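Local coordinates for protein ORF112 (Cyprinid herpesvirus 3, PDB 4WCG) that binds left-handed Z-DNA through its Zalpha domain, the winged helix-turn-helix part present here, and is probably also able to bind RNA, at residues A[41-46]-A[77-82]; A[85-88]-A[93-96]. All blocks are in the same frame, centred on the assembly; numbering follows the deposited sequence.

In this Zalpha domain contact 1 lies in the helical body and contact 2 forms the hairpin wing. Contact 1 is buried and small: helix 40-52 meets helix 69-81 through three side chains, by van der Waals packing. Contact 2 is larger and only partly buried. It pairs strands 86-87 and 94-95 by backbone hydrogen bonds; Lys-87 and Val-85 pack on Trp-94, and His-88 lies beside Tyr-95. A short loop joins helix 69-81 to strand 86-87, and the contacts touch where Tyr-77 meets Trp-94, and again between Met-79 and Val-85. Sulfate ions sit at the margins of both, but the DNA bases are contacted from helix 69-81, by Tyr-77 and Arg-78; both contacts also reach the second subunit.

Contact 1. Residues A[41-46]-A[77-82]; sequences EMNLKI and YRMSED. With SO4 (sulfate ion), chain F; nucleotides of chain D; nucleotides of chain C.
Met-79 reaches toward Asn-43 with its CG beside the backbone N (chi1 -83°), and the thioether then folds over at its last torsion (chi3 -69°), which carries CE toward Ile-46. Asn-43 sets its own CG beside the backbone N, and the two side chains run past each other in opposite senses. As a result Asn-43 CB lies 3.6 Å from Met-79 SD, while Asn-43 OD1 approaches Met-79 CG at 3.6 Å. Further along, Ile-46 CG2 meets Met-79 CE at 3.9 Å. The amide of Asn-43 is turned to other business, its ND2 bonding Glu-40 OE1, and the sulfur makes a purely van der Waals contact. Ile-46 and Asn-43 also touch His-75, one turn earlier on helix 69-81, and Leu-65 of helix 58-65 packs against Ile-46, so that the three helices meet here. Near the start of helix 40-52, Glu-41 N bonds O2 of a sulfate, probably from the crystallisation liquor, which Ser-39 OG and Glu-40 N also hold.

Tyr-77 and Arg-78 of helix 69-81 face the DNA. Tyr-77, edge-to-face with Trp-94, takes C8 of DG5 of chain D over the centre of its ring, 3.3 Å above the plane, a tyrosine–guanine contact familiar from other Zalpha complexes with Z-DNA. Its hydroxyl donates to OP1 of DC4 of chain D, OH to OP1 being 2.6 Å. Arg-78 addresses the N7 and O6 edge of DG5 of chain C, with NH2 2.8 Å from O6, and NH1 bonded to N7. Glu-81 steadies the guanidinium with a syn lone pair of OE2, 2.7 Å from Arg-78 NH1.

The two helices thus meet through packing without a hydrogen bond between these segments, whereas Tyr-77 and Arg-78 give their polar ends to the DNA.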
ATOM      1  N   GLU A  41     -13.302  -5.359 -10.732  1.00 35.13           N
ATOM      2  CA  GLU A  41     -14.560  -5.872 -10.206  1.00 36.15           C
ATOM      3  C   GLU A  41     -14.369  -6.443  -8.796  1.00 37.67           C
ATOM      4  O   GLU A  41     -15.184  -6.201  -7.908  1.00 33.84           O
ATOM      5  CB  GLU A  41     -15.135  -6.933 -11.143  1.00 48.42           C
ATOM      6  CG  GLU A  41     -16.382  -7.617 -10.616  1.00 62.14           C
ATOM      7  CD  GLU A  41     -17.192  -8.262 -11.721  1.00 79.87           C
ATOM      8  OE1 GLU A  41     -17.435  -7.592 -12.748  1.00 88.77           O
ATOM      9  OE2 GLU A  41     -17.582  -9.439 -11.567  1.00 86.19           O
ATOM     10  N   MET A  42     -13.288  -7.195  -8.597  1.00 33.46           N
ATOM     11  CA  MET A  42     -12.967  -7.736  -7.274  1.00 31.21           C
ATOM     12  C   MET A  42     -12.661  -6.611  -6.281  1.00 27.92           C
ATOM     13  O   MET A  42     -13.086  -6.649  -5.124  1.00 25.40           O
ATOM     14  CB  MET A  42     -11.783  -8.710  -7.365  1.00 30.41           C
ATOM     15  CG  MET A  42     -11.278  -9.213  -6.022  1.00 36.19           C
ATOM     16  SD  MET A  42     -12.523 -10.120  -5.082  1.00 38.74           S
ATOM     17  CE  MET A  42     -12.473 -11.716  -5.886  1.00 42.55           C
ATOM     18  N   ASN A  43     -11.928  -5.604  -6.739  1.00 26.07           N
ATOM     19  CA  ASN A  43     -11.624  -4.451  -5.890  1.00 21.92           C
ATOM     20  C   ASN A  43     -12.887  -3.820  -5.328  1.00 26.89           C
ATOM     21  O   ASN A  43     -12.990  -3.550  -4.135  1.00 24.63           O
ATOM     22  CB  ASN A  43     -10.840  -3.404  -6.662  1.00 25.42           C
ATOM     23  CG  ASN A  43      -9.408  -3.800  -6.885  1.00 28.62           C
ATOM     24  OD1 ASN A  43      -8.860  -4.622  -6.143  1.00 26.90           O
ATOM     25  ND2 ASN A  43      -8.790  -3.225  -7.907  1.00 29.85           N
ATOM     26  N   LEU A  44     -13.866  -3.601  -6.199  1.00 27.36           N
ATOM     27  CA  LEU A  44     -15.104  -2.962  -5.786  1.00 26.41           C
ATOM     28  C   LEU A  44     -15.875  -3.815  -4.779  1.00 25.72           C
ATOM     29  O   LEU A  44     -16.476  -3.287  -3.849  1.00 26.72           O
ATOM     30  CB  LEU A  44     -15.975  -2.661  -7.010  1.00 28.97           C
ATOM     31  CG  LEU A  44     -15.417  -1.575  -7.934  1.00 30.67           C
ATOM     32  CD1 LEU A  44     -16.274  -1.408  -9.175  1.00 34.16           C
ATOM     33  CD2 LEU A  44     -15.317  -0.260  -7.186  1.00 33.41           C
ATOM     34  N   LYS A  45     -15.844  -5.132  -4.947  1.00 28.47           N
ATOM     35  CA  LYS A  45     -16.534  -6.013  -4.011  1.00 28.42           C
ATOM     36  C   LYS A  45     -15.876  -5.967  -2.626  1.00 24.14           C
ATOM     37  O   LYS A  45     -16.551  -5.991  -1.600  1.00 26.71           O
ATOM     38  CB  LYS A  45     -16.556  -7.444  -4.548  1.00 31.26           C
ATOM     39  CG  LYS A  45     -17.371  -7.597  -5.831  1.00 37.16           C
ATOM     40  CD  LYS A  45     -17.166  -8.965  -6.442  1.00 47.72           C
ATOM     41  CE  LYS A  45     -18.036  -9.149  -7.677  1.00 62.66           C
ATOM     42  NZ  LYS A  45     -17.982 -10.550  -8.183  1.00 75.02           N
ATOM     43  N   ILE A  46     -14.552  -5.915  -2.608  1.00 23.89           N
ATOM     44  CA  ILE A  46     -13.818  -5.843  -1.347  1.00 24.49           C
ATOM     45  C   ILE A  46     -14.089  -4.512  -0.644  1.00 25.57           C
ATOM     46  O   ILE A  46     -14.319  -4.466   0.562  1.00 25.17           O
ATOM     47  CB  ILE A  46     -12.318  -6.019  -1.591  1.00 21.86           C
ATOM     48  CG1 ILE A  46     -12.036  -7.446  -2.064  1.00 21.49           C
ATOM     49  CG2 ILE A  46     -11.523  -5.713  -0.320  1.00 24.25           C
ATOM     50  CD1 ILE A  46     -10.612  -7.659  -2.530  1.00 23.08           C
ATOM     51  N   TYR A  77      -3.675  -5.638  -0.853  1.00 16.96           N
ATOM     52  CA  TYR A  77      -2.361  -5.020  -0.839  1.00 17.21           C
ATOM     53  C   TYR A  77      -2.149  -4.104  -2.046  1.00 19.06           C
ATOM     54  O   TYR A  77      -1.552  -3.043  -1.912  1.00 19.94           O
ATOM     55  CB  TYR A  77      -1.265  -6.084  -0.755  1.00 17.07           C
ATOM     56  CG  TYR A  77      -1.034  -6.580   0.665  1.00 17.91           C
ATOM     57  CD1 TYR A  77      -1.792  -7.621   1.197  1.00 17.97           C
ATOM     58  CD2 TYR A  77      -0.090  -5.974   1.474  1.00 16.39           C
ATOM     59  CE1 TYR A  77      -1.579  -8.064   2.491  1.00 15.47           C
ATOM     60  CE2 TYR A  77       0.129  -6.398   2.765  1.00 17.70           C
ATOM     61  CZ  TYR A  77      -0.622  -7.446   3.273  1.00 16.43           C
ATOM     62  OH  TYR A  77      -0.384  -7.852   4.566  1.00 18.23           O
ATOM     63  N   ARG A  78      -2.631  -4.486  -3.225  1.00 17.83           N
ATOM     64  CA  ARG A  78      -2.476  -3.573  -4.346  1.00 18.88           C
ATOM     65  C   ARG A  78      -3.311  -2.299  -4.158  1.00 19.99           C
ATOM     66  O   ARG A  78      -2.844  -1.207  -4.504  1.00 21.26           O
ATOM     67  CB  ARG A  78      -2.818  -4.275  -5.649  1.00 21.06           C
ATOM     68  CG  ARG A  78      -1.771  -5.336  -6.029  1.00 26.93           C
ATOM     69  CD  ARG A  78      -0.318  -4.799  -6.068  1.00 29.89           C
ATOM     70  NE  ARG A  78       0.608  -5.796  -6.610  1.00 31.15           N
ATOM     71  CZ  ARG A  78       1.923  -5.627  -6.779  1.00 36.96           C
ATOM     72  NH1 ARG A  78       2.523  -4.482  -6.442  1.00 34.62           N
ATOM     73  NH2 ARG A  78       2.648  -6.614  -7.297  1.00 31.61           N
ATOM     74  N   MET A  79      -4.522  -2.427  -3.604  1.00 19.67           N
ATOM     75  CA  MET A  79      -5.334  -1.225  -3.325  1.00 19.13           C
ATOM     76  C   MET A  79      -4.695  -0.337  -2.265  1.00 19.97           C
ATOM     77  O   MET A  79      -4.889   0.887  -2.275  1.00 23.35           O
ATOM     78  CB  MET A  79      -6.752  -1.599  -2.890  1.00 19.07           C
ATOM     79  CG  MET A  79      -7.651  -1.877  -4.085  1.00 19.82           C
ATOM     80  SD  MET A  79      -9.398  -1.955  -3.659  1.00 22.59           S
ATOM     81  CE  MET A  79      -9.436  -3.473  -2.691  1.00 23.23           C
ATOM     82  N   SER A  80      -3.932  -0.929  -1.354  1.00 18.73           N
ATOM     83  CA  SER A  80      -3.324  -0.135  -0.300  1.00 17.99           C
ATOM     84  C   SER A  80      -2.232   0.777  -0.877  1.00 19.54           C
ATOM     85  O   SER A  80      -1.923   1.817  -0.304  1.00 20.52           O
ATOM     86  CB  SER A  80      -2.747  -1.033   0.802  1.00 23.16           C
ATOM     87  OG  SER A  80      -1.522  -1.637   0.416  1.00 22.66           O
ATOM     88  N   GLU A  81      -1.641   0.407  -2.015  1.00 19.00           N
ATOM     89  CA  GLU A  81      -0.585   1.216  -2.611  1.00 21.76           C
ATOM     90  C   GLU A  81      -1.053   2.624  -2.927  1.00 23.03           C
ATOM     91  O   GLU A  81      -0.331   3.577  -2.674  1.00 24.15           O
ATOM     92  CB  GLU A  81      -0.039   0.566  -3.890  1.00 24.36           C
ATOM     93  CG  GLU A  81       0.618  -0.766  -3.620  1.00 25.68           C
ATOM     94  CD  GLU A  81       0.925  -1.554  -4.867  1.00 28.25           C
ATOM     95  OE1 GLU A  81       0.760  -1.032  -5.991  1.00 30.89           O
ATOM     96  OE2 GLU A  81       1.348  -2.715  -4.702  1.00 32.16           O
ATOM     97  N   ASP A  82      -2.261   2.751  -3.485  1.00 23.00           N
ATOM     98  CA  ASP A  82      -2.758   4.074  -3.840  1.00 26.93           C
ATOM     99  C   ASP A  82      -3.805   4.579  -2.866  1.00 26.47           C
ATOM    100  O   ASP A  82      -4.507   5.550  -3.152  1.00 32.98           O
ATOM    101  CB  ASP A  82      -3.310   4.101  -5.272  1.00 33.73           C
ATOM    102  CG  ASP A  82      -4.347   3.025  -5.537  1.00 37.54           C
ATOM    103  OD1 ASP A  82      -4.231   1.918  -4.989  1.00 39.08           O
ATOM    104  OD2 ASP A  82      -5.274   3.290  -6.333  1.00 54.75           O
TER
HETATM  105  S   SO4 F 302     -12.183  -6.254 -14.203  0.75 73.21           S
HETATM  106  O1  SO4 F 302     -10.818  -5.749 -14.075  0.75 66.29           O
HETATM  107  O2  SO4 F 302     -13.069  -5.510 -13.314  0.75 74.32           O
HETATM  108  O3  SO4 F 302     -12.227  -7.670 -13.847  0.75 73.75           O
HETATM  109  O4  SO4 F 302     -12.632  -6.088 -15.582  0.75 77.88           O
ATOM    110  P    DG D   5      -1.949 -15.161   1.719  1.00 18.01           P
ATOM    111  OP1  DG D   5      -2.932 -14.866   2.735  1.00 19.71           O
ATOM    112  OP2  DG D   5      -2.017 -16.430   1.038  1.00 19.84           O
ATOM    113  O5'  DG D   5      -2.011 -13.977   0.677  1.00 18.08           O
ATOM    114  C5'  DG D   5      -1.114 -13.944  -0.399  1.00 18.63           C
ATOM    115  C4'  DG D   5      -1.245 -12.647  -1.158  1.00 17.00           C
ATOM    116  O4'  DG D   5      -0.922 -11.539  -0.305  1.00 18.33           O
ATOM    117  C3'  DG D   5      -0.304 -12.548  -2.350  1.00 19.33           C
ATOM    118  O3'  DG D   5      -1.057 -12.908  -3.491  1.00 22.47           O
ATOM    119  C2'  DG D   5       0.113 -11.090  -2.372  1.00 19.69           C
ATOM    120  C1'  DG D   5      -0.138 -10.576  -0.972  1.00 18.71           C
ATOM    121  N9   DG D   5       1.029 -10.302  -0.142  1.00 19.80           N
ATOM    122  C8   DG D   5       1.244  -9.164   0.584  1.00 20.33           C
ATOM    123  N7   DG D   5       2.332  -9.206   1.293  1.00 18.96           N
ATOM    124  C5   DG D   5       2.869 -10.451   1.021  1.00 17.95           C
ATOM    125  C6   DG D   5       4.051 -11.055   1.492  1.00 17.83           C
ATOM    126  O6   DG D   5       4.884 -10.598   2.258  1.00 19.28           O
ATOM    127  N1   DG D   5       4.205 -12.334   0.982  1.00 16.81           N
ATOM    128  C2   DG D   5       3.340 -12.945   0.117  1.00 16.58           C
ATOM    129  N2   DG D   5       3.666 -14.175  -0.268  1.00 16.70           N
ATOM    130  N3   DG D   5       2.239 -12.385  -0.340  1.00 17.11           N
ATOM    131  C4   DG D   5       2.070 -11.144   0.145  1.00 17.30           C
ATOM    132  P    DC D   4      -0.947 -11.056   5.843  1.00 17.07           P
ATOM    133  OP1  DC D   4      -1.767  -9.998   5.232  1.00 18.09           O
ATOM    134  OP2  DC D   4      -1.618 -12.231   6.416  1.00 18.85           O
ATOM    135  O5'  DC D   4       0.148 -11.541   4.779  1.00 19.37           O
ATOM    136  C5'  DC D   4      -0.136 -11.509   3.403  1.00 18.25           C
ATOM    137  C4'  DC D   4       0.322 -12.804   2.748  1.00 16.99           C
ATOM    138  O4'  DC D   4       1.776 -12.897   2.812  1.00 17.49           O
ATOM    139  C3'  DC D   4      -0.214 -14.087   3.396  1.00 17.63           C
ATOM    140  O3'  DC D   4      -0.513 -15.049   2.378  1.00 18.04           O
ATOM    141  C2'  DC D   4       0.973 -14.553   4.235  1.00 16.76           C
ATOM    142  C1'  DC D   4       2.132 -14.167   3.322  1.00 16.84           C
ATOM    143  N1   DC D   4       3.419 -14.041   4.037  1.00 16.26           N
ATOM    144  C2   DC D   4       4.304 -15.108   4.059  1.00 16.81           C
ATOM    145  O2   DC D   4       3.988 -16.150   3.472  1.00 17.46           O
ATOM    146  N3   DC D   4       5.481 -14.983   4.728  1.00 17.64           N
ATOM    147  C4   DC D   4       5.770 -13.836   5.349  1.00 16.39           C
ATOM    148  N4   DC D   4       6.937 -13.745   5.995  1.00 19.92           N
ATOM    149  C5   DC D   4       4.868 -12.734   5.345  1.00 18.77           C
ATOM    150  C6   DC D   4       3.722 -12.872   4.678  1.00 16.29           C
TER
ATOM    151  P    DG C   5      12.643  -3.072  -8.041  1.00 19.94           P
ATOM    152  OP1  DG C   5      12.655  -1.727  -8.505  1.00 22.15           O
ATOM    153  OP2  DG C   5      13.882  -3.793  -7.972  1.00 24.04           O
ATOM    154  O5'  DG C   5      11.984  -3.097  -6.599  1.00 20.92           O
ATOM    155  C5'  DG C   5      11.870  -4.310  -5.915  1.00 19.25           C
ATOM    156  C4'  DG C   5      11.106  -4.127  -4.627  1.00 19.33           C
ATOM    157  O4'  DG C   5       9.807  -3.580  -4.905  1.00 19.75           O
ATOM    158  C3'  DG C   5      10.873  -5.439  -3.895  1.00 19.19           C
ATOM    159  O3'  DG C   5      11.884  -5.575  -2.917  1.00 21.86           O
ATOM    160  C2'  DG C   5       9.501  -5.262  -3.280  1.00 21.18           C
ATOM    161  C1'  DG C   5       8.817  -4.200  -4.118  1.00 20.92           C
ATOM    162  N9   DG C   5       7.757  -4.646  -5.008  1.00 20.55           N
ATOM    163  C8   DG C   5       6.516  -4.078  -5.106  1.00 19.17           C
ATOM    164  N7   DG C   5       5.768  -4.632  -6.014  1.00 20.31           N
ATOM    165  C5   DG C   5       6.565  -5.628  -6.554  1.00 19.81           C
ATOM    166  C6   DG C   5       6.297  -6.553  -7.586  1.00 19.47           C
ATOM    167  O6   DG C   5       5.275  -6.687  -8.248  1.00 20.02           O
ATOM    168  N1   DG C   5       7.386  -7.380  -7.820  1.00 16.27           N
ATOM    169  C2   DG C   5       8.584  -7.308  -7.168  1.00 19.80           C
ATOM    170  N2   DG C   5       9.514  -8.184  -7.550  1.00 18.02           N
ATOM    171  N3   DG C   5       8.854  -6.437  -6.219  1.00 19.44           N
ATOM    172  C4   DG C   5       7.801  -5.644  -5.952  1.00 18.05           C
TER

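Contact 2. Residues A[85-88]-A[93-96]; sequences VRKH and VWYL. With SO4 (sulfate ion), chain E.
Val-85 opens the hairpin by setting CG2 against the indole of Trp-94, 3.8 Å from CE3, while its CA-H leans on the carbonyl oxygen of Tyr-95. Arg-86 comes next and forms the antiparallel hydrogen-bonded pair with Tyr-95: its N lies 2.9 Å from Tyr-95 O, and its O accepts from Tyr-95 N at 2.8 Å. Its side chain leaves the hairpin for a sulfate ion, probably from the crystallisation liquor, with NE 2.8 Å from sulfate O3 and NH2 bonded to O1. Arg-86 of the second subunit holds the same ion, so two positive groups share one anion.

Lys-87 and Trp-94 make the non-hydrogen-bonded pair, and here the side chains do the work. With CG anti to the backbone N (chi1 -166°), the lysine lays its aliphatic part over the indole; CB stands 3.7 Å from the centroid of the six-membered ring, 18° off the normal, a CH-pi contact. Bends at the third and fourth torsions then bring NZ back to His-88 O at 2.8 Å, and NZ also bonds His-91 O. Two carbonyls of the turn thus receive the ammonium group.

His-88 closes the ladder with a nearly linear bond from N to Val-93 O, 2.8 Å long. Its imidazole lies alongside Tyr-95, pointing the same way, with CD2 3.4 Å from the tyrosine OH at the ring edge; ND1 is hydrogen-bonded to the backbone N of Gln-90.

This is the wing of the winged helix fold. Val-85 packs on Leu-47 and Leu-50 of helix 40-52 and on Met-79 and Ser-80 of helix 69-81, Trp-94 meets Tyr-77 edge-to-face, and the backbone of Trp-94 bonds Gly-55 and Ala-56, between helices 40-52 and 58-65.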
ATOM      1  N   VAL A  85      -7.521   1.286   0.283  1.00 19.87           N
ATOM      2  CA  VAL A  85      -7.692   0.649   1.585  1.00 18.52           C
ATOM      3  C   VAL A  85      -6.441   0.943   2.407  1.00 19.67           C
ATOM      4  O   VAL A  85      -5.410   1.376   1.870  1.00 20.87           O
ATOM      5  CB  VAL A  85      -7.901  -0.897   1.486  1.00 18.67           C
ATOM      6  CG1 VAL A  85      -9.122  -1.225   0.657  1.00 21.89           C
ATOM      7  CG2 VAL A  85      -6.676  -1.585   0.897  1.00 18.08           C
ATOM      8  N   ARG A  86      -6.513   0.687   3.703  1.00 20.61           N
ATOM      9  CA  ARG A  86      -5.381   0.927   4.579  1.00 21.00           C
ATOM     10  C   ARG A  86      -5.300  -0.199   5.596  1.00 21.21           C
ATOM     11  O   ARG A  86      -6.310  -0.558   6.219  1.00 21.83           O
ATOM     12  CB  ARG A  86      -5.526   2.274   5.269  1.00 23.38           C
ATOM     13  CG  ARG A  86      -4.278   2.715   6.017  1.00 24.20           C
ATOM     14  CD  ARG A  86      -4.558   3.929   6.850  1.00 25.23           C
ATOM     15  NE  ARG A  86      -5.014   5.042   6.027  1.00 27.15           N
ATOM     16  CZ  ARG A  86      -5.757   6.046   6.478  1.00 27.31           C
ATOM     17  NH1 ARG A  86      -6.141   6.064   7.747  1.00 34.73           N
ATOM     18  NH2 ARG A  86      -6.127   7.019   5.658  1.00 32.84           N
ATOM     19  N   LYS A  87      -4.108  -0.752   5.774  1.00 19.75           N
ATOM     20  CA  LYS A  87      -3.901  -1.804   6.752  1.00 19.58           C
ATOM     21  C   LYS A  87      -3.589  -1.201   8.114  1.00 22.94           C
ATOM     22  O   LYS A  87      -2.961  -0.146   8.201  1.00 23.73           O
ATOM     23  CB  LYS A  87      -2.753  -2.717   6.302  1.00 22.56           C
ATOM     24  CG  LYS A  87      -2.651  -4.032   7.044  1.00 22.40           C
ATOM     25  CD  LYS A  87      -1.431  -4.811   6.549  1.00 25.47           C
ATOM     26  CE  LYS A  87      -0.174  -4.329   7.239  1.00 26.60           C
ATOM     27  NZ  LYS A  87      -0.208  -4.652   8.692  1.00 30.29           N
ATOM     28  N   HIS A  88      -4.035  -1.876   9.169  1.00 19.44           N
ATOM     29  CA  HIS A  88      -3.564  -1.631  10.523  1.00 20.04           C
ATOM     30  C   HIS A  88      -2.041  -1.680  10.588  1.00 24.05           C
ATOM     31  O   HIS A  88      -1.424  -2.532   9.966  1.00 24.92           O
ATOM     32  CB  HIS A  88      -4.176  -2.675  11.474  1.00 23.78           C
ATOM     33  CG  HIS A  88      -4.010  -2.362  12.925  1.00 23.71           C
ATOM     34  ND1 HIS A  88      -2.813  -2.513  13.589  1.00 23.06           N
ATOM     35  CD2 HIS A  88      -4.899  -1.920  13.848  1.00 23.61           C
ATOM     36  CE1 HIS A  88      -2.965  -2.170  14.856  1.00 27.06           C
ATOM     37  NE2 HIS A  88      -4.223  -1.802  15.038  1.00 25.71           N
ATOM     38  N   VAL A  93      -5.378  -6.356   9.542  1.00 19.30           N
ATOM     39  CA  VAL A  93      -6.750  -5.884   9.664  1.00 21.96           C
ATOM     40  C   VAL A  93      -6.888  -4.664   8.752  1.00 20.81           C
ATOM     41  O   VAL A  93      -5.956  -3.862   8.654  1.00 21.46           O
ATOM     42  CB  VAL A  93      -7.062  -5.581  11.142  1.00 25.36           C
ATOM     43  CG1 VAL A  93      -8.184  -4.598  11.295  1.00 32.14           C
ATOM     44  CG2 VAL A  93      -7.334  -6.896  11.885  1.00 29.73           C
ATOM     45  N   TRP A  94      -8.023  -4.527   8.068  1.00 18.88           N
ATOM     46  CA  TRP A  94      -8.133  -3.573   6.960  1.00 19.18           C
ATOM     47  C   TRP A  94      -9.251  -2.553   7.147  1.00 21.09           C
ATOM     48  O   TRP A  94     -10.364  -2.872   7.602  1.00 19.67           O
ATOM     49  CB  TRP A  94      -8.346  -4.325   5.638  1.00 19.31           C
ATOM     50  CG  TRP A  94      -7.167  -5.196   5.334  1.00 17.12           C
ATOM     51  CD1 TRP A  94      -6.950  -6.492   5.749  1.00 19.62           C
ATOM     52  CD2 TRP A  94      -6.004  -4.820   4.591  1.00 16.74           C
ATOM     53  NE1 TRP A  94      -5.736  -6.926   5.306  1.00 19.60           N
ATOM     54  CE2 TRP A  94      -5.132  -5.929   4.585  1.00 19.84           C
ATOM     55  CE3 TRP A  94      -5.619  -3.657   3.921  1.00 20.04           C
ATOM     56  CZ2 TRP A  94      -3.898  -5.903   3.923  1.00 20.36           C
ATOM     57  CZ3 TRP A  94      -4.405  -3.626   3.283  1.00 18.93           C
ATOM     58  CH2 TRP A  94      -3.554  -4.748   3.279  1.00 21.67           C
ATOM     59  N   TYR A  95      -8.932  -1.321   6.765  1.00 20.15           N
ATOM     60  CA  TYR A  95      -9.840  -0.201   6.890  1.00 19.09           C
ATOM     61  C   TYR A  95     -10.082   0.488   5.560  1.00 18.94           C
ATOM     62  O   TYR A  95      -9.270   0.440   4.643  1.00 18.99           O
ATOM     63  CB  TYR A  95      -9.294   0.820   7.891  1.00 19.30           C
ATOM     64  CG  TYR A  95      -9.003   0.226   9.235  1.00 22.25           C
ATOM     65  CD1 TYR A  95     -10.005   0.088  10.193  1.00 22.81           C
ATOM     66  CD2 TYR A  95      -7.720  -0.190   9.554  1.00 24.94           C
ATOM     67  CE1 TYR A  95      -9.722  -0.476  11.428  1.00 24.82           C
ATOM     68  CE2 TYR A  95      -7.430  -0.741  10.785  1.00 29.05           C
ATOM     69  CZ  TYR A  95      -8.435  -0.879  11.715  1.00 24.93           C
ATOM     70  OH  TYR A  95      -8.132  -1.419  12.942  1.00 27.57           O
ATOM     71  N   LEU A  96     -11.201   1.187   5.504  1.00 24.04           N
ATOM     72  CA  LEU A  96     -11.554   1.982   4.352  1.00 25.75           C
ATOM     73  C   LEU A  96     -11.406   3.457   4.714  1.00 32.61           C
ATOM     74  O   LEU A  96     -12.212   3.965   5.493  1.00 37.13           O
ATOM     75  CB  LEU A  96     -12.998   1.654   3.952  1.00 26.16           C
ATOM     76  CG  LEU A  96     -13.626   2.213   2.685  1.00 30.66           C
ATOM     77  CD1 LEU A  96     -12.983   1.611   1.462  1.00 37.00           C
ATOM     78  CD2 LEU A  96     -15.129   1.946   2.711  1.00 32.60           C
TER
HETATM   79  S   SO4 E 301      -3.887   6.742   2.799  0.67 33.46           S
HETATM   80  O1  SO4 E 301      -5.221   7.316   2.636  0.67 44.14           O
HETATM   81  O2  SO4 E 301      -3.091   7.598   3.686  0.67 35.05           O
HETATM   82  O3  SO4 E 301      -3.992   5.407   3.408  0.67 23.91           O
HETATM   83  O4  SO4 E 301      -3.236   6.674   1.493  0.67 31.62           O